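Local coordinates for adenosine monophosphate-protein transferase vopS (Vibrio parahaemolyticus, PDB 3LET) that transfers AMP from ATP to a specific threonine of the host Rho GTPases RhoA, Rac and Cdc42, blocking their effector binding and actin assembly in infected cells, at residues N44-L49 with Q63-A68; V72-D77 with D89-L94; K195-N200 with K211-R216; L263-F268 with N308-I313; M287-A292 with N300-N305. All coordinates share one frame; numbering follows the deposited sequence.

Contact 1 (N44-L49 with Q63-A68); sequences NAFAKL and QLAERA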
# COMPACT_ATOMS: atom_id res chain seq x y z
N ASN A 44 -13.48 -21.89 18.27
CA ASN A 44 -13.57 -23.27 18.74
C ASN A 44 -15.02 -23.70 19.02
O ASN A 44 -15.36 -24.89 18.98
CB ASN A 44 -12.73 -23.42 19.99
CG ASN A 44 -11.24 -23.45 19.69
OD1 ASN A 44 -10.83 -23.71 18.56
ND2 ASN A 44 -10.44 -23.19 20.70
N ALA A 45 -15.88 -22.73 19.26
CA ALA A 45 -17.30 -22.98 19.50
C ALA A 45 -18.07 -23.37 18.24
O ALA A 45 -19.12 -24.01 18.33
CB ALA A 45 -17.95 -21.77 20.16
N PHE A 46 -17.55 -23.02 17.07
CA PHE A 46 -18.29 -23.28 15.82
C PHE A 46 -18.56 -24.78 15.60
O PHE A 46 -19.64 -25.15 15.11
CB PHE A 46 -17.58 -22.66 14.60
CG PHE A 46 -17.93 -21.20 14.37
CD1 PHE A 46 -17.59 -20.24 15.30
CD2 PHE A 46 -18.57 -20.79 13.20
CE1 PHE A 46 -17.90 -18.88 15.09
CE2 PHE A 46 -18.91 -19.44 12.97
CZ PHE A 46 -18.58 -18.49 13.93
N ALA A 47 -17.60 -25.63 15.99
CA ALA A 47 -17.72 -27.08 15.78
C ALA A 47 -18.88 -27.62 16.59
O ALA A 47 -19.45 -28.68 16.29
CB ALA A 47 -16.41 -27.80 16.18
N LYS A 48 -19.23 -26.89 17.64
CA LYS A 48 -20.24 -27.34 18.59
C LYS A 48 -21.67 -26.97 18.20
O LYS A 48 -22.62 -27.37 18.87
CB LYS A 48 -19.91 -26.72 19.94
CG LYS A 48 -18.48 -27.03 20.41
CD LYS A 48 -18.18 -26.36 21.75
CE LYS A 48 -16.75 -26.62 22.23
NZ LYS A 48 -16.52 -28.06 22.56
N LEU A 49 -21.83 -26.22 17.11
CA LEU A 49 -23.14 -25.73 16.73
C LEU A 49 -23.92 -26.82 16.05
O LEU A 49 -23.37 -27.58 15.24
CB LEU A 49 -23.01 -24.53 15.79
CG LEU A 49 -22.26 -23.35 16.43
CD1 LEU A 49 -22.17 -22.19 15.45
CD2 LEU A 49 -22.93 -22.92 17.72
N GLN A 63 -20.33 -13.54 9.38
CA GLN A 63 -19.78 -12.29 9.92
C GLN A 63 -18.90 -12.56 11.14
O GLN A 63 -17.79 -12.04 11.25
CB GLN A 63 -20.90 -11.33 10.33
CG GLN A 63 -21.73 -10.80 9.15
CD GLN A 63 -22.99 -10.05 9.61
OE1 GLN A 63 -23.63 -10.45 10.58
NE2 GLN A 63 -23.32 -8.96 8.93
N LEU A 64 -19.43 -13.35 12.05
CA LEU A 64 -18.76 -13.63 13.30
C LEU A 64 -17.48 -14.42 13.06
O LEU A 64 -16.46 -14.13 13.67
CB LEU A 64 -19.68 -14.40 14.24
CG LEU A 64 -19.08 -14.79 15.59
CD1 LEU A 64 -18.58 -13.57 16.39
CD2 LEU A 64 -20.09 -15.61 16.42
N ALA A 65 -17.50 -15.39 12.14
CA ALA A 65 -16.29 -16.15 11.84
C ALA A 65 -15.22 -15.21 11.29
O ALA A 65 -14.04 -15.30 11.65
CB ALA A 65 -16.56 -17.29 10.86
N GLU A 66 -15.63 -14.32 10.40
CA GLU A 66 -14.70 -13.38 9.82
C GLU A 66 -14.12 -12.46 10.90
O GLU A 66 -12.91 -12.22 10.94
CB GLU A 66 -15.41 -12.58 8.73
CG GLU A 66 -14.55 -11.54 8.08
CD GLU A 66 -15.34 -10.75 7.05
OE1 GLU A 66 -15.89 -11.38 6.12
OE2 GLU A 66 -15.41 -9.52 7.18
N ARG A 67 -14.97 -11.92 11.77
CA ARG A 67 -14.47 -11.06 12.85
C ARG A 67 -13.47 -11.80 13.74
O ARG A 67 -12.42 -11.24 14.11
CB ARG A 67 -15.61 -10.55 13.75
CG ARG A 67 -16.57 -9.59 13.11
CD ARG A 67 -17.62 -9.14 14.13
NE ARG A 67 -17.08 -8.18 15.09
CZ ARG A 67 -17.76 -7.66 16.11
NH1 ARG A 67 -19.02 -8.01 16.33
NH2 ARG A 67 -17.19 -6.78 16.92
N ALA A 68 -13.78 -13.05 14.11
CA ALA A 68 -12.94 -13.77 15.07
C ALA A 68 -11.62 -14.17 14.41
O ALA A 68 -10.54 -14.05 15.01
CB ALA A 68 -13.65 -15.04 15.62

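Contact 2 (V72-D77 with D89-L94); sequences VMLETD and DAVKSL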
# COMPACT_ATOMS: atom_id res chain seq x y z
N VAL A 72 -7.88 -13.01 15.59
CA VAL A 72 -6.79 -13.95 15.85
C VAL A 72 -5.59 -13.55 14.99
O VAL A 72 -4.46 -13.53 15.46
CB VAL A 72 -7.19 -15.40 15.52
CG1 VAL A 72 -5.96 -16.31 15.58
CG2 VAL A 72 -8.25 -15.87 16.51
N MET A 73 -5.85 -13.27 13.72
CA MET A 73 -4.74 -13.02 12.79
C MET A 73 -3.95 -11.77 13.20
O MET A 73 -2.73 -11.71 13.04
CB MET A 73 -5.25 -12.88 11.35
CG MET A 73 -5.60 -14.20 10.67
SD MET A 73 -4.36 -15.52 10.87
CE MET A 73 -2.96 -14.87 9.99
N LEU A 74 -4.63 -10.74 13.69
CA LEU A 74 -3.92 -9.52 14.08
C LEU A 74 -3.01 -9.75 15.29
O LEU A 74 -2.06 -8.97 15.52
CB LEU A 74 -4.94 -8.40 14.38
CG LEU A 74 -5.68 -7.88 13.16
CD1 LEU A 74 -6.92 -7.07 13.59
CD2 LEU A 74 -4.75 -7.00 12.27
N GLU A 75 -3.28 -10.78 16.10
CA GLU A 75 -2.41 -11.03 17.24
C GLU A 75 -1.29 -12.05 16.96
O GLU A 75 -0.49 -12.34 17.85
CB GLU A 75 -3.22 -11.48 18.46
CG GLU A 75 -4.21 -10.43 18.94
CD GLU A 75 -3.55 -9.07 19.19
OE1 GLU A 75 -2.50 -9.04 19.87
OE2 GLU A 75 -4.08 -8.05 18.69
N THR A 76 -1.25 -12.63 15.76
CA THR A 76 -0.16 -13.58 15.44
C THR A 76 1.16 -12.83 15.30
O THR A 76 1.18 -11.61 15.11
CB THR A 76 -0.42 -14.35 14.13
OG1 THR A 76 -0.51 -13.44 13.04
CG2 THR A 76 -1.73 -15.18 14.21
N ASP A 77 2.27 -13.56 15.37
CA ASP A 77 3.56 -12.92 15.17
C ASP A 77 3.61 -12.19 13.82
O ASP A 77 4.07 -11.05 13.74
CB ASP A 77 4.68 -13.96 15.24
CG ASP A 77 5.02 -14.35 16.67
OD1 ASP A 77 4.30 -13.89 17.59
OD2 ASP A 77 6.02 -15.09 16.86
N ASP A 89 -4.45 0.48 10.84
CA ASP A 89 -5.54 0.54 9.87
C ASP A 89 -5.24 -0.35 8.67
O ASP A 89 -6.11 -1.10 8.19
CB ASP A 89 -5.75 1.96 9.36
CG ASP A 89 -6.31 2.90 10.43
OD1 ASP A 89 -6.72 2.42 11.51
OD2 ASP A 89 -6.34 4.12 10.17
N ALA A 90 -4.01 -0.25 8.17
CA ALA A 90 -3.68 -0.98 6.94
C ALA A 90 -3.65 -2.49 7.23
O ALA A 90 -4.14 -3.29 6.43
CB ALA A 90 -2.35 -0.51 6.37
N VAL A 91 -3.09 -2.88 8.37
CA VAL A 91 -2.98 -4.31 8.64
C VAL A 91 -4.38 -4.90 8.87
O VAL A 91 -4.67 -6.02 8.46
CB VAL A 91 -2.01 -4.67 9.78
CG1 VAL A 91 -2.51 -4.19 11.12
CG2 VAL A 91 -1.78 -6.18 9.82
N LYS A 92 -5.25 -4.13 9.51
CA LYS A 92 -6.62 -4.60 9.68
C LYS A 92 -7.31 -4.79 8.33
O LYS A 92 -8.05 -5.74 8.14
CB LYS A 92 -7.41 -3.65 10.55
CG LYS A 92 -8.90 -4.04 10.63
CD LYS A 92 -9.62 -3.38 11.79
CE LYS A 92 -11.06 -3.91 11.91
NZ LYS A 92 -11.75 -3.49 13.17
N SER A 93 -7.10 -3.86 7.39
CA SER A 93 -7.78 -3.95 6.09
C SER A 93 -7.29 -5.20 5.38
O SER A 93 -8.07 -5.92 4.74
CB SER A 93 -7.44 -2.74 5.17
OG SER A 93 -7.67 -1.52 5.83
N LEU A 94 -5.98 -5.42 5.46
CA LEU A 94 -5.35 -6.55 4.79
C LEU A 94 -5.85 -7.84 5.43
O LEU A 94 -6.14 -8.80 4.75
CB LEU A 94 -3.80 -6.48 4.93
CG LEU A 94 -3.06 -7.64 4.26
CD1 LEU A 94 -3.48 -7.84 2.81
CD2 LEU A 94 -1.54 -7.42 4.33

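Contact 3 (K195-N200 with K211-R216); sequences KEYATN and KELHAR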
# COMPACT_ATOMS: atom_id res chain seq x y z
N LYS A 195 2.07 22.47 -12.59
CA LYS A 195 2.12 23.89 -12.24
C LYS A 195 1.40 24.14 -10.94
O LYS A 195 1.85 24.92 -10.09
CB LYS A 195 1.47 24.74 -13.35
CG LYS A 195 2.26 24.72 -14.66
CD LYS A 195 1.63 25.71 -15.64
CE LYS A 195 1.92 25.36 -17.08
NZ LYS A 195 3.33 25.61 -17.43
N GLU A 196 0.24 23.51 -10.82
CA GLU A 196 -0.57 23.66 -9.61
C GLU A 196 0.17 23.21 -8.33
O GLU A 196 0.22 23.95 -7.35
CB GLU A 196 -1.88 22.88 -9.78
CG GLU A 196 -2.83 23.04 -8.60
CD GLU A 196 -4.16 22.31 -8.81
OE1 GLU A 196 -4.51 22.00 -9.97
OE2 GLU A 196 -4.86 22.07 -7.82
N TYR A 197 0.74 22.01 -8.33
CA TYR A 197 1.48 21.55 -7.15
C TYR A 197 2.85 22.22 -6.98
O TYR A 197 3.42 22.22 -5.89
CB TYR A 197 1.61 20.02 -7.15
CG TYR A 197 0.33 19.38 -6.66
CD1 TYR A 197 -0.82 19.41 -7.44
CD2 TYR A 197 0.25 18.82 -5.39
CE1 TYR A 197 -2.02 18.86 -6.98
CE2 TYR A 197 -0.95 18.25 -4.92
CZ TYR A 197 -2.07 18.27 -5.73
OH TYR A 197 -3.26 17.72 -5.28
N ALA A 198 3.38 22.80 -8.03
CA ALA A 198 4.63 23.52 -7.87
C ALA A 198 4.42 24.75 -6.98
O ALA A 198 5.33 25.19 -6.28
CB ALA A 198 5.17 23.94 -9.22
N THR A 199 3.19 25.27 -6.99
CA THR A 199 2.91 26.55 -6.35
C THR A 199 1.90 26.47 -5.21
O THR A 199 1.66 27.48 -4.54
CB THR A 199 2.37 27.57 -7.40
OG1 THR A 199 1.11 27.12 -7.92
CG2 THR A 199 3.34 27.69 -8.55
N ASN A 200 1.30 25.31 -4.95
CA ASN A 200 0.19 25.30 -3.99
C ASN A 200 0.60 25.03 -2.56
O ASN A 200 -0.26 25.02 -1.68
CB ASN A 200 -0.93 24.33 -4.42
CG ASN A 200 -0.52 22.88 -4.34
OD1 ASN A 200 0.61 22.55 -3.96
ND2 ASN A 200 -1.43 21.99 -4.72
N LYS A 211 -3.01 10.68 -2.47
CA LYS A 211 -4.15 9.98 -3.10
C LYS A 211 -5.01 10.98 -3.87
O LYS A 211 -5.55 10.67 -4.93
CB LYS A 211 -4.98 9.25 -2.05
CG LYS A 211 -4.20 8.04 -1.48
CD LYS A 211 -4.89 7.43 -0.26
CE LYS A 211 -6.14 6.68 -0.67
NZ LYS A 211 -6.53 5.67 0.35
N GLU A 212 -5.12 12.19 -3.35
CA GLU A 212 -5.89 13.23 -4.04
C GLU A 212 -5.22 13.63 -5.36
O GLU A 212 -5.87 13.75 -6.38
CB GLU A 212 -6.06 14.46 -3.18
CG GLU A 212 -6.92 14.22 -1.96
CD GLU A 212 -7.14 15.49 -1.15
OE1 GLU A 212 -7.43 16.54 -1.78
OE2 GLU A 212 -7.02 15.43 0.10
N LEU A 213 -3.91 13.80 -5.33
CA LEU A 213 -3.17 14.10 -6.56
C LEU A 213 -3.33 12.95 -7.55
O LEU A 213 -3.64 13.16 -8.71
CB LEU A 213 -1.69 14.33 -6.26
CG LEU A 213 -0.77 14.46 -7.48
CD1 LEU A 213 -1.24 15.57 -8.45
CD2 LEU A 213 0.68 14.71 -7.00
N HIS A 214 -3.11 11.73 -7.08
CA HIS A 214 -3.20 10.56 -7.94
C HIS A 214 -4.57 10.47 -8.63
O HIS A 214 -4.65 10.16 -9.83
CB HIS A 214 -2.93 9.31 -7.08
CG HIS A 214 -3.06 8.03 -7.83
ND1 HIS A 214 -4.21 7.27 -7.80
CD2 HIS A 214 -2.18 7.35 -8.61
CE1 HIS A 214 -4.04 6.19 -8.54
NE2 HIS A 214 -2.82 6.21 -9.03
N ALA A 215 -5.64 10.75 -7.88
CA ALA A 215 -7.00 10.68 -8.41
C ALA A 215 -7.21 11.63 -9.60
O ALA A 215 -7.97 11.31 -10.52
CB ALA A 215 -8.03 10.96 -7.31
N ARG A 216 -6.55 12.79 -9.59
CA ARG A 216 -6.67 13.76 -10.67
C ARG A 216 -5.68 13.48 -11.79
O ARG A 216 -5.94 13.79 -12.94
CB ARG A 216 -6.48 15.17 -10.11
CG ARG A 216 -7.63 15.57 -9.18
CD ARG A 216 -7.42 16.93 -8.54
NE ARG A 216 -7.31 17.97 -9.56
CZ ARG A 216 -6.63 19.11 -9.43
NH1 ARG A 216 -5.98 19.39 -8.31
NH2 ARG A 216 -6.60 19.97 -10.42

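Contact 4 (L263-F268 with N308-I313); sequences LGKHLF and NSLHGI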
# COMPACT_ATOMS: atom_id res chain seq x y z
N LEU A 263 15.15 14.86 -2.21
CA LEU A 263 13.79 14.44 -1.84
C LEU A 263 13.05 13.84 -3.04
O LEU A 263 12.35 12.84 -2.89
CB LEU A 263 13.00 15.63 -1.28
CG LEU A 263 11.54 15.34 -0.95
CD1 LEU A 263 11.47 14.26 0.13
CD2 LEU A 263 10.82 16.61 -0.52
N GLY A 264 13.19 14.43 -4.22
CA GLY A 264 12.47 13.90 -5.37
C GLY A 264 12.82 12.43 -5.61
O GLY A 264 11.97 11.61 -5.95
N LYS A 265 14.10 12.11 -5.49
CA LYS A 265 14.56 10.74 -5.71
C LYS A 265 13.92 9.77 -4.73
O LYS A 265 13.56 8.65 -5.10
CB LYS A 265 16.09 10.66 -5.57
CG LYS A 265 16.77 11.37 -6.72
CD LYS A 265 18.28 11.16 -6.66
CE LYS A 265 19.03 12.39 -7.12
NZ LYS A 265 19.20 12.34 -8.56
N HIS A 266 13.85 10.18 -3.47
CA HIS A 266 13.29 9.31 -2.43
C HIS A 266 11.79 9.13 -2.63
O HIS A 266 11.26 8.06 -2.37
CB HIS A 266 13.55 9.89 -1.04
CG HIS A 266 14.97 9.75 -0.59
ND1 HIS A 266 15.45 8.60 -0.02
CD2 HIS A 266 16.02 10.61 -0.66
CE1 HIS A 266 16.73 8.75 0.27
NE2 HIS A 266 17.10 9.97 -0.11
N LEU A 267 11.11 10.17 -3.10
CA LEU A 267 9.68 10.01 -3.39
C LEU A 267 9.44 9.10 -4.58
O LEU A 267 8.56 8.24 -4.55
CB LEU A 267 9.03 11.38 -3.61
CG LEU A 267 9.01 12.23 -2.32
CD1 LEU A 267 8.47 13.61 -2.69
CD2 LEU A 267 8.15 11.57 -1.21
N PHE A 268 10.21 9.30 -5.63
CA PHE A 268 10.14 8.45 -6.83
C PHE A 268 10.38 6.98 -6.45
O PHE A 268 9.63 6.09 -6.86
CB PHE A 268 11.21 8.94 -7.84
CG PHE A 268 11.35 8.06 -9.06
CD1 PHE A 268 10.71 8.40 -10.26
CD2 PHE A 268 12.13 6.90 -9.02
CE1 PHE A 268 10.82 7.63 -11.36
CE2 PHE A 268 12.25 6.11 -10.13
CZ PHE A 268 11.58 6.46 -11.31
N ASN A 308 15.97 3.07 -12.60
CA ASN A 308 16.03 1.67 -12.24
C ASN A 308 16.78 1.46 -10.93
O ASN A 308 16.36 0.67 -10.10
CB ASN A 308 16.64 0.84 -13.37
CG ASN A 308 15.74 0.78 -14.57
OD1 ASN A 308 14.52 0.85 -14.44
ND2 ASN A 308 16.33 0.65 -15.76
N SER A 309 17.87 2.19 -10.74
CA SER A 309 18.60 2.17 -9.47
C SER A 309 17.78 2.65 -8.29
O SER A 309 17.99 2.18 -7.17
CB SER A 309 19.84 3.05 -9.54
OG SER A 309 20.87 2.37 -10.18
N LEU A 310 16.88 3.60 -8.51
CA LEU A 310 16.09 4.13 -7.40
C LEU A 310 14.99 3.17 -7.00
O LEU A 310 14.84 2.86 -5.81
CB LEU A 310 15.46 5.51 -7.77
CG LEU A 310 16.51 6.61 -7.88
CD1 LEU A 310 15.89 7.82 -8.58
CD2 LEU A 310 17.08 7.03 -6.51
N HIS A 311 14.19 2.72 -7.96
CA HIS A 311 13.00 1.95 -7.53
C HIS A 311 13.35 0.48 -7.33
O HIS A 311 12.68 -0.21 -6.58
CB HIS A 311 11.80 2.12 -8.47
CG HIS A 311 12.07 1.80 -9.92
ND1 HIS A 311 12.48 0.57 -10.35
CD2 HIS A 311 11.88 2.55 -11.03
CE1 HIS A 311 12.58 0.57 -11.67
NE2 HIS A 311 12.22 1.76 -12.11
N GLY A 312 14.43 0.04 -7.96
CA GLY A 312 14.95 -1.30 -7.74
C GLY A 312 14.12 -2.46 -8.28
O GLY A 312 14.39 -3.62 -7.96
N ILE A 313 13.11 -2.15 -9.07
CA ILE A 313 12.22 -3.16 -9.61
C ILE A 313 12.89 -3.82 -10.80
O ILE A 313 13.39 -3.15 -11.68
CB ILE A 313 10.88 -2.55 -10.05
CG1 ILE A 313 10.23 -1.77 -8.90
CG2 ILE A 313 9.95 -3.64 -10.58
CD1 ILE A 313 10.14 -2.57 -7.60

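Contact 5 (M287-A292 with N300-N305); sequences MLYAIA and NPLAMN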
# COMPACT_ATOMS: atom_id res chain seq x y z
N MET A 287 5.84 12.47 -11.30
CA MET A 287 5.24 13.74 -10.92
C MET A 287 5.80 14.19 -9.56
O MET A 287 6.13 15.37 -9.39
CB MET A 287 3.71 13.61 -10.90
CG MET A 287 2.97 14.81 -10.30
SD MET A 287 3.06 16.26 -11.40
CE MET A 287 1.84 15.79 -12.65
N LEU A 288 5.92 13.29 -8.57
CA LEU A 288 6.48 13.74 -7.27
C LEU A 288 7.95 14.15 -7.37
O LEU A 288 8.39 15.08 -6.70
CB LEU A 288 6.33 12.68 -6.15
CG LEU A 288 4.87 12.37 -5.81
CD1 LEU A 288 4.84 11.35 -4.67
CD2 LEU A 288 4.09 13.59 -5.40
N TYR A 289 8.72 13.46 -8.21
CA TYR A 289 10.12 13.82 -8.41
C TYR A 289 10.18 15.24 -8.95
O TYR A 289 10.95 16.07 -8.44
CB TYR A 289 10.77 12.86 -9.42
CG TYR A 289 12.19 13.28 -9.80
CD1 TYR A 289 13.27 13.01 -8.94
CD2 TYR A 289 12.45 13.92 -11.02
CE1 TYR A 289 14.57 13.37 -9.28
CE2 TYR A 289 13.78 14.31 -11.37
CZ TYR A 289 14.82 14.02 -10.50
OH TYR A 289 16.10 14.41 -10.84
N ALA A 290 9.39 15.51 -10.00
CA ALA A 290 9.37 16.84 -10.64
C ALA A 290 8.91 17.92 -9.67
O ALA A 290 9.49 19.00 -9.63
CB ALA A 290 8.48 16.86 -11.87
N ILE A 291 7.87 17.67 -8.90
CA ILE A 291 7.41 18.68 -7.96
C ILE A 291 8.51 18.97 -6.95
O ILE A 291 8.78 20.14 -6.64
CB ILE A 291 6.15 18.24 -7.22
CG1 ILE A 291 4.98 18.10 -8.21
CG2 ILE A 291 5.80 19.23 -6.10
CD1 ILE A 291 3.80 17.29 -7.58
N ALA A 292 9.13 17.93 -6.41
CA ALA A 292 10.21 18.13 -5.43
C ALA A 292 11.34 18.95 -6.06
O ALA A 292 11.88 19.87 -5.45
CB ALA A 292 10.76 16.78 -4.91
N ASN A 300 16.36 18.30 -12.96
CA ASN A 300 17.31 17.39 -13.57
C ASN A 300 16.59 16.11 -13.97
O ASN A 300 16.14 15.38 -13.10
CB ASN A 300 18.39 17.05 -12.55
CG ASN A 300 19.04 18.29 -11.94
OD1 ASN A 300 19.81 18.98 -12.59
ND2 ASN A 300 18.72 18.58 -10.67
N PRO A 301 16.44 15.84 -15.27
CA PRO A 301 15.68 14.65 -15.66
C PRO A 301 16.49 13.39 -15.32
O PRO A 301 17.72 13.43 -15.33
CB PRO A 301 15.54 14.82 -17.18
CG PRO A 301 16.74 15.66 -17.56
CD PRO A 301 16.80 16.66 -16.45
N LEU A 302 15.82 12.29 -14.98
CA LEU A 302 16.52 11.06 -14.60
C LEU A 302 16.84 10.19 -15.79
O LEU A 302 15.98 9.93 -16.62
CB LEU A 302 15.62 10.22 -13.66
CG LEU A 302 15.36 10.80 -12.27
CD1 LEU A 302 14.28 9.98 -11.51
CD2 LEU A 302 16.66 10.84 -11.48
N ALA A 303 18.07 9.68 -15.85
CA ALA A 303 18.40 8.65 -16.84
C ALA A 303 17.61 7.38 -16.50
O ALA A 303 17.21 7.20 -15.36
CB ALA A 303 19.89 8.34 -16.82
N MET A 304 17.36 6.51 -17.48
CA MET A 304 16.66 5.26 -17.20
C MET A 304 17.43 4.42 -16.20
O MET A 304 16.85 3.80 -15.32
CB MET A 304 16.44 4.45 -18.47
CG MET A 304 15.35 5.01 -19.36
SD MET A 304 14.96 3.85 -20.69
CE MET A 304 14.93 2.28 -19.80
N ASN A 305 18.74 4.39 -16.36
CA ASN A 305 19.62 3.73 -15.41
C ASN A 305 19.41 4.22 -13.98
O ASN A 305 19.45 3.43 -13.03
CB ASN A 305 21.07 3.99 -15.81
CG ASN A 305 21.56 3.01 -16.83
OD1 ASN A 305 20.89 2.02 -17.14
ND2 ASN A 305 22.75 3.27 -17.37

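Contact 1 (N44-L49 with Q63-A68)
The backbones keep their distance here: Phe46 and Ala65 come nearest, with their CA atoms 8.4 Å apart, and no hydrogen bond runs between the segments. This is helix packing within the all-helical N-terminal region of VopS. The chain at the C-terminal part of helix 39-45 and just beyond lies beside helix 58-75. Lys48 N and Leu49 N each bond to the carbonyl oxygen three residues back, on Ala45 and Phe46.

A single aromatic side chain spans the gap. Phe46 leaves its backbone toward helix 58-75, and the far end of its ring makes the contact. Leu64 meets that end at the ring edge, near the ring plane. Its CG lies 4.1 Å from CZ of Phe46, and its CD2 comes equally near to the same atom. The leucine has CG anti to its own backbone N (chi1 179°), which sets the branch beside the carbonyl carbon and directs it at the ring.

The contact is apolar and buried. Leu64 also packs on helix 23-30, through His26 and Leu30, and on Val42 of helix 39-45. It therefore joins three helices. Phe46 also touches Leu61, one turn before Ala65 on the same helix. On another side of helix 58-75, Glu66 forms a salt bridge with Lys100.

At Ala65 the ring comes up to the helix backbone itself. CE2 of Phe46 lies 3.8 Å from CB of Ala65, and CZ of Phe46 comes obliquely to 3.7 Å from Ala65 N.

Contact 2 (V72-D77 with D89-L94)
Leu74 and Val91 supply the apolar part of this contact. One methyl of the leucine does the touching. CD2 of Leu74 fits against both branches of Val91, 3.8 Å from CG1 and 3.9 Å from CG2. Leu74 has CG anti to its carbonyl carbon (chi1 -69°) and an extended chi2, which carry this methyl across to helix 88-102. The same CD2 reaches backbone atoms as well. It lies 3.9 Å from Val91 O and 4.0 Å from Lys92 CA. The two helices come close at this point, with the CA atoms of Leu74 and Lys92 7.1 Å apart. The end of the Lys92 side chain runs away from the contact.

The polar interactions stay within each segment, and no hydrogen bond crosses between them. Thr76 is the N-cap of helix 77-86. Its OG1 donates to Met73 O at 2.8 Å and accepts from Gly79 N. One hydroxyl thus links the C-terminal part of helix 58-75 to the first turn of helix 77-86. Met73 O also receives Thr76 N. On the other segment, Ser93 OG donates to Asp89 O at 2.9 Å. Ser93 N reaches that oxygen from the opposite face of its plane.

Within the helical N-terminal domain of VopS, the contact joins the C-terminal part of helix 58-75 to the beginning of helix 88-102, with helix 77-86 linking them in the chain. Val91 and Leu94 pack on Leu82 of that linking helix. Met73 lies against Met120 and Phe124 of the long helix 113-139, and Val72 touches Leu43 of helix 39-45.

Contact 3 (K195-N200 with K211-R216)
Glu196 and Arg216 form a salt bridge in which Arg216 grips the carboxylate end-on with two nitrogens. Arg216 NH1 donates to Glu196 OE2 and NH2 donates to OE1, both at 2.9 Å. The oxygens lie close to the guanidinium plane, but the carboxylate is turned 43° against it. OE1 is met on its syn side, whereas OE2 is approached from above the carboxylate plane. Glu196 is extended (chi1 -177°) and carries its carboxylate out to the arginine. Two bonds limit rotation of both groups. Arg216 is exposed, so the pair lies near solvent.

Next to it, Tyr197 and Leu213 run alongside each other, pointing opposite ways. CD1 of Leu213 makes a CH-pi contact over one face of the tyrosine ring, 4.0 Å from its centroid, offset toward CE1. Leu213 CB lies beside the ring hydroxyl, 3.9 Å from OH. NH1 of Arg216 comes to the ring edge.

These residues belong to two nearly antiparallel helices of the Fic fold, 184-199 and 207-217. Their local axes are 12.8 Å apart and run at 162°, a spacing bridged mainly by side chains.

Further groups set the tyrosine in place. ND2 of Asn200 sits over the centre of its other face, 3.5 Å above the plane, and Asn200 OD1 accepts from Lys202 N. Tyr197 O accepts from Arg295 of helix 281-295. Leu213 packs on Leu288 of that helix, and His214 NE2 bonds to Asp279 O, just before the probable ATP-binding residue Gly280.

Contact 4 (L263-F268 with N308-I313)
Phe268 and His311 are brought together by contrasting first torsions. Phe268 has CG opposite its backbone N (chi1 174°), which lets the ring reach helix 304-311. His311 has CG between its backbone N and carbonyl carbon (chi1 55°), a crowded position in a helix. The rings meet at their rims and do not stack. Their centroids are 5.9 Å apart and the planes differ by 25°. CE2 of Phe268 lies 3.7 Å from CD2 of His311.

The imidazole is fixed from its own segment. Ile313 N donates to His311 ND1 at 3.1 Å, almost exactly in the ring plane. Gly312, with positive phi, turns the chain out of the helix and brings that N-H round to the ring. CA of Asn308 lies against one face of the imidazole.

Leu310 fills the angle between Phe268 and Lys265. Its CB is 3.8 Å from CD2 of Phe268, and the two side chains cross at about a right angle. Its CD2 reaches CB of Lys265 at 3.9 Å. Only the aliphatic start of the lysine is used here. The bent chain leads its NZ away to the carbonyl oxygen of Tyr151.

Both segments belong to the Fido domain. Helix 304-311, near the C-terminus, packs here across helix 260-274. On other sides, Leu267 contacts helices 238-255 and 281-295. Phe268 touches Arg286, a residue of helix 281-295 that probably binds ATP. His137 of the long helix 113-139 donates to Leu310 O.

Contact 5 (M287-A292 with N300-N305)
Tyr289 reaches from helix 281-295 to Asn300 and Leu302, in the loop that leads into helix 304-311. Helix 281-295 is a central helix of the Fic fold, whose N-terminal end carries Asn281 and Gly282 of the Gly-Asn-Gly motif that probably binds ATP. From CB, the tyrosine has CG anti to the backbone N (chi1 173°), which sends the ring out to the loop.

CD1, early in the ring, lies 4.1 Å from CD1 of Leu302. That methyl stands over the ring centre in a CH-pi contact, 4.0 Å from the centroid and 7° off the normal. CE1 comes near CG and CD2 of the same leucine. Further out, CZ meets Leu302 CG at 3.7 Å, so the leucine follows the ring face as far as the hydroxyl. Leu302 also packs on Phe268, and the Tyr289 ring meets that of Trp175.

Asn300 takes the ring edge. Its side chain turns elsewhere, with ND2 bonded to Glu293 OE1, and its backbone carbonyl serves the tyrosine. At the tip, OH of Tyr289 donates to Asn300 O, which lies in the ring plane. The modelled length of 2.5 Å is very short, so its exact value is doubtful.

Overall arrangement
Contacts 1 and 2 lie in the N-terminal region, and contacts 3 to 5 in the Fic part on the opposite side of the chain's centre. The first two share helix 58-75; no hydrogen bond crosses either, and apolar side chains carry both. Contacts 1 and 5 are buried, and contacts 2, 3 and 4 partly buried. Contacts 4 and 5 are 9 Å apart between centres and share helix 304-311. Contact 5 is nested in the loop that contact 4 closes. Contact 3 joins contact 5 where Tyr197 meets Ile291. Contact 3 alone carries a salt bridge, between a partly exposed and an exposed residue. Contact 4 pairs two aromatic rings with a leucine, while contact 5 uses a tyrosine-to-backbone bond.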